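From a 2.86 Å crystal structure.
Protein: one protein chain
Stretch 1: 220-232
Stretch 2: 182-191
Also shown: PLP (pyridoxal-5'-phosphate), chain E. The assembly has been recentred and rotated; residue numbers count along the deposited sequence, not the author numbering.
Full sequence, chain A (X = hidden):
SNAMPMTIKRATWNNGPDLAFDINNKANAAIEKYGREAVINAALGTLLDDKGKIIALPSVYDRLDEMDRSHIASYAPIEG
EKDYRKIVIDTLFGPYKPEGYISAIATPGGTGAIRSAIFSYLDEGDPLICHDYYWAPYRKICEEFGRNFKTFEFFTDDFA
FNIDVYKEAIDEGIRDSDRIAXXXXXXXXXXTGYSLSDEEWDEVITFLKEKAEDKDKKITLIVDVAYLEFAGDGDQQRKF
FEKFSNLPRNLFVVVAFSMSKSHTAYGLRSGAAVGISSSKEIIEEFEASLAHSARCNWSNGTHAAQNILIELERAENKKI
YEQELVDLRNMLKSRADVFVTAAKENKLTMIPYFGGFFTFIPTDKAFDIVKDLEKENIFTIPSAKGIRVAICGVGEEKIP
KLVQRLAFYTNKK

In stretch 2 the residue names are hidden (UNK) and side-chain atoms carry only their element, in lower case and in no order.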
# COMPACT_ATOMS: atom_id res chain seq x y z
N THR A 220 -1.40 19.48 -13.88
CA THR A 220 -2.22 18.68 -12.98
C THR A 220 -2.40 19.36 -11.62
O THR A 220 -1.43 19.68 -10.94
CB THR A 220 -1.66 17.25 -12.80
OG1 THR A 220 -1.58 16.62 -14.09
CG2 THR A 220 -2.55 16.42 -11.90
N LEU A 221 -3.67 19.58 -11.25
CA LEU A 221 -4.03 20.05 -9.92
C LEU A 221 -4.35 18.86 -9.02
O LEU A 221 -5.27 18.09 -9.30
CB LEU A 221 -5.24 20.99 -10.00
CG LEU A 221 -5.77 21.62 -8.70
CD1 LEU A 221 -4.72 22.48 -8.01
CD2 LEU A 221 -7.02 22.44 -8.98
N ILE A 222 -3.56 18.72 -7.96
CA ILE A 222 -3.78 17.73 -6.90
C ILE A 222 -4.41 18.40 -5.68
O ILE A 222 -3.86 19.38 -5.16
CB ILE A 222 -2.45 17.10 -6.43
CG1 ILE A 222 -1.47 16.86 -7.60
CG2 ILE A 222 -2.70 15.90 -5.51
CD1 ILE A 222 -1.58 15.51 -8.26
N VAL A 223 -5.55 17.89 -5.22
CA VAL A 223 -6.19 18.47 -4.05
C VAL A 223 -6.28 17.43 -2.95
O VAL A 223 -6.91 16.38 -3.13
CB VAL A 223 -7.60 19.02 -4.35
CG1 VAL A 223 -8.02 20.00 -3.27
CG2 VAL A 223 -7.62 19.72 -5.70
N ASP A 224 -5.63 17.71 -1.82
CA ASP A 224 -5.64 16.80 -0.67
C ASP A 224 -6.81 17.15 0.24
O ASP A 224 -6.75 18.11 1.00
CB ASP A 224 -4.31 16.87 0.09
CG ASP A 224 -4.13 15.73 1.10
OD1 ASP A 224 -5.10 15.02 1.45
OD2 ASP A 224 -2.99 15.53 1.57
N VAL A 225 -7.87 16.35 0.15
CA VAL A 225 -9.08 16.65 0.89
C VAL A 225 -9.32 15.64 2.02
O VAL A 225 -10.46 15.23 2.27
CB VAL A 225 -10.31 16.77 -0.04
CG1 VAL A 225 -10.09 17.90 -1.04
CG2 VAL A 225 -10.57 15.47 -0.78
N ALA A 226 -8.25 15.27 2.71
CA ALA A 226 -8.34 14.34 3.84
C ALA A 226 -9.21 14.88 4.98
O ALA A 226 -9.99 14.14 5.57
CB ALA A 226 -6.95 13.99 4.34
N TYR A 227 -9.08 16.17 5.29
CA TYR A 227 -9.80 16.78 6.40
C TYR A 227 -11.07 17.49 5.94
O TYR A 227 -11.56 18.40 6.60
CB TYR A 227 -8.90 17.76 7.17
CG TYR A 227 -7.61 17.15 7.66
CD1 TYR A 227 -7.57 16.40 8.86
CD2 TYR A 227 -6.43 17.31 6.95
CE1 TYR A 227 -6.38 15.84 9.31
CE2 TYR A 227 -5.24 16.76 7.40
CZ TYR A 227 -5.22 16.03 8.56
OH TYR A 227 -4.03 15.49 8.98
N LEU A 228 -11.61 17.05 4.80
CA LEU A 228 -12.82 17.63 4.22
C LEU A 228 -13.98 17.71 5.21
O LEU A 228 -14.58 18.76 5.39
CB LEU A 228 -13.24 16.82 2.99
CG LEU A 228 -14.43 17.32 2.18
CD1 LEU A 228 -14.01 18.44 1.24
CD2 LEU A 228 -15.02 16.16 1.41
N GLU A 229 -14.29 16.60 5.86
CA GLU A 229 -15.44 16.54 6.76
C GLU A 229 -15.26 17.35 8.04
O GLU A 229 -16.22 17.52 8.81
CB GLU A 229 -15.78 15.08 7.09
CG GLU A 229 -16.08 14.23 5.86
CD GLU A 229 -17.52 14.35 5.38
OE1 GLU A 229 -18.18 13.30 5.26
OE2 GLU A 229 -17.99 15.48 5.13
N PHE A 230 -14.06 17.87 8.26
CA PHE A 230 -13.75 18.61 9.48
C PHE A 230 -13.42 20.05 9.15
O PHE A 230 -12.58 20.67 9.81
CB PHE A 230 -12.60 17.94 10.24
CG PHE A 230 -12.89 16.52 10.63
CD1 PHE A 230 -13.62 16.23 11.78
CD2 PHE A 230 -12.45 15.46 9.85
CE1 PHE A 230 -13.89 14.92 12.14
CE2 PHE A 230 -12.72 14.14 10.20
CZ PHE A 230 -13.44 13.88 11.35
N ALA A 231 -14.09 20.58 8.13
CA ALA A 231 -13.84 21.95 7.68
C ALA A 231 -15.12 22.69 7.32
O ALA A 231 -15.13 23.55 6.43
CB ALA A 231 -12.87 21.94 6.50
N GLY A 232 -16.20 22.38 8.04
CA GLY A 232 -17.50 22.99 7.83
C GLY A 232 -18.62 22.02 8.15
O GLY A 232 -18.37 20.90 8.59
N UNK A 182 0.29 21.35 -9.51
CA UNK A 182 0.02 22.15 -8.33
C UNK A 182 -0.59 21.27 -7.27
O UNK A 182 -1.52 20.51 -7.55
c UNK A 182 -0.94 23.30 -8.65
o UNK A 182 -1.46 23.83 -7.44
N UNK A 183 -0.06 21.37 -6.06
CA UNK A 183 -0.66 20.68 -4.93
C UNK A 183 -1.24 21.68 -3.96
O UNK A 183 -0.54 22.61 -3.54
c UNK A 183 0.13 17.38 -3.36
c UNK A 183 0.34 19.75 -4.25
c UNK A 183 -0.31 18.83 -3.20
c UNK A 183 -0.04 19.34 -1.80
N UNK A 184 -2.51 21.50 -3.63
CA UNK A 184 -3.20 22.31 -2.63
C UNK A 184 -3.89 21.38 -1.62
O UNK A 184 -4.77 20.60 -1.97
c UNK A 184 -4.68 24.32 -2.24
c UNK A 184 -2.72 24.92 -4.49
c UNK A 184 -4.26 23.26 -3.24
c UNK A 184 -3.80 23.86 -4.58
N UNK A 185 -3.46 21.47 -0.37
CA UNK A 185 -4.10 20.77 0.73
C UNK A 185 -5.13 21.67 1.40
O UNK A 185 -4.81 22.47 2.28
o UNK A 185 -3.21 19.70 4.05
c UNK A 185 -3.69 19.57 2.93
n UNK A 185 -4.76 18.83 2.69
c UNK A 185 -3.06 20.26 1.73
N UNK A 186 -6.38 21.54 0.94
CA UNK A 186 -7.50 22.38 1.36
C UNK A 186 -8.76 21.59 1.05
O UNK A 186 -8.80 20.85 0.07
c UNK A 186 -7.51 23.69 0.56
o UNK A 186 -8.57 24.54 0.98
N UNK A 187 -9.80 21.73 1.89
CA UNK A 187 -9.83 22.55 3.10
C UNK A 187 -9.23 21.81 4.30
O UNK A 187 -9.04 20.59 4.24
c UNK A 187 -11.10 21.08 1.63
c UNK A 187 -11.96 21.55 2.77
c UNK A 187 -11.32 22.78 3.31
N UNK A 188 -8.93 22.55 5.36
CA UNK A 188 -8.41 21.97 6.60
C UNK A 188 -6.95 21.61 6.51
O UNK A 188 -6.54 20.53 6.93
N UNK A 189 -6.16 22.53 5.96
CA UNK A 189 -4.72 22.39 5.74
C UNK A 189 -3.93 21.97 6.97
O UNK A 189 -3.92 22.67 7.97
c UNK A 189 -4.15 23.71 5.21
o UNK A 189 -1.86 24.10 5.83
n UNK A 189 -2.24 23.11 3.85
c UNK A 189 -2.65 23.66 4.99
N UNK A 190 -3.26 20.83 6.87
CA UNK A 190 -2.24 20.45 7.83
C UNK A 190 -0.91 21.06 7.33
O UNK A 190 -0.47 20.73 6.22
c UNK A 190 -2.20 18.92 7.91
o UNK A 190 -0.45 18.97 9.54
n UNK A 190 -0.48 17.26 8.11
c UNK A 190 -0.96 18.39 8.59
N UNK A 191 -0.26 21.92 8.13
CA UNK A 191 -0.40 22.29 9.55
C UNK A 191 -1.34 23.45 9.94
O UNK A 191 -1.82 23.50 11.08
c UNK A 191 0.89 22.62 7.52
c UNK A 191 1.67 23.14 8.69
c UNK A 191 1.03 22.66 9.95
N1 PLP E . -2.85 14.27 3.73
C2 PLP E . -2.64 15.15 4.77
C2A PLP E . -2.59 16.63 4.51
C3 PLP E . -2.50 14.69 6.08
O3 PLP E . -2.29 15.57 7.10
C4 PLP E . -2.54 13.34 6.36
C4A PLP E . -1.69 12.87 7.50
O4A PLP E . -2.17 12.68 8.62
C5 PLP E . -2.76 12.45 5.31
C6 PLP E . -2.91 12.92 3.99
C5A PLP E . -2.80 10.96 5.61
O4P PLP E . -3.72 10.25 4.81
P PLP E . -3.77 8.67 5.00
O1P PLP E . -2.69 8.10 4.11
O2P PLP E . -5.16 8.19 4.63
O3P PLP E . -3.47 8.29 6.43

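Position 182 carries one carbon and then one oxygen, the shape of serine. Its backbone N donates to Thr220 O at 2.8 Å and its backbone O accepts from Ile222 N at 2.7 Å, so it is paired in register with Leu221 in a parallel sheet. The terminal oxygen lies 3.6 Å from Leu221 CD1 and is hydrogen-bonded elsewhere in the structure. This is Ser182.

Position 183 has four carbons, forked at the second: leucine. Its side chain lies on the same face of the sheet as that of Ile222, and one fork tip is 3.8 Å from Ile222 CG2. Its CA stands 3.5 Å from Ile222 O, a CA-H...O contact typical of neighbouring strands. Leu183 has chi1 at t, while chi2, at 132°, lies between wells.

Position 184 also has four carbons, but the fork is at the first and one arm is two carbons long, which distinguishes isoleucine from leucine. Its N donates to Ile222 O at 2.9 Å, nearly straight at 173°, and its O receives Asp224 N at 3.0 Å. In Ile184, CG1 packs 3.8 Å from Leu221 CD1.

At position 185 two carbons end in one oxygen and one nitrogen, so the group is a carboxamide on a short stem: asparagine. The nitrogen sits 2.7 Å from Asp224 O, and assigning it as ND2 makes it the donor to that carbonyl, at 134°. Asn185 OD1 then accepts from the backbone N of position 190 at 3.0 Å.

Position 186 repeats the one-carbon, one-oxygen pattern and is Ser186. Its CB points away from stretch 1; contact comes through its backbone O, 3.4 Å from Val225 CG1 and 3.5 Å from Val223 CG1.

At position 187 three carbons close a ring onto the backbone N, which identifies proline; the preceding peptide is cis. Pro187 CB lies 3.6 Å from Ala231 CB, and Pro187 CD lies 3.9 Å from Leu228 CD1.

Position 188 has no side-chain atoms and a phi of 78°. An ideal CB would fall 3.0 Å from Tyr227 CB, a clash, so Gly188 suits both its backbone and its neighbour. Its O approaches Tyr227 CD2 at 3.2 Å.

Position 189 shows another side chain of two carbons, the second carrying one oxygen and one nitrogen; its CA-to-CB bond points away from stretch 1, and the side chain comes no nearer to it than 7.0 Å, so it makes no contact there. Asn189 ND2 instead donates to Asn185 O at 3.1 Å.

Position 190 has the same atoms, but its CB points toward stretch 1, 3.8 Å from Tyr227 CE2. In Asn190, ND2 donates to PLP O3 at 2.7 Å.

At position 191 three carbons again close a ring onto the backbone N, after a cis peptide: Pro191, beyond contact with stretch 1.

The contact works in two parts. Four backbone hydrogen bonds hold the parallel strands, and beyond them Pro187 packs against Leu228 and Ala231. The cofactor joins the loops: Tyr227 OH, 2.6 Å from PLP O3, shares a hydrogen bond with the oxygen that Asn190 also binds, while Asp224 OD2 lies 2.5 Å from PLP N1.

Stretch 2 (182-191) SLINSPGNNP
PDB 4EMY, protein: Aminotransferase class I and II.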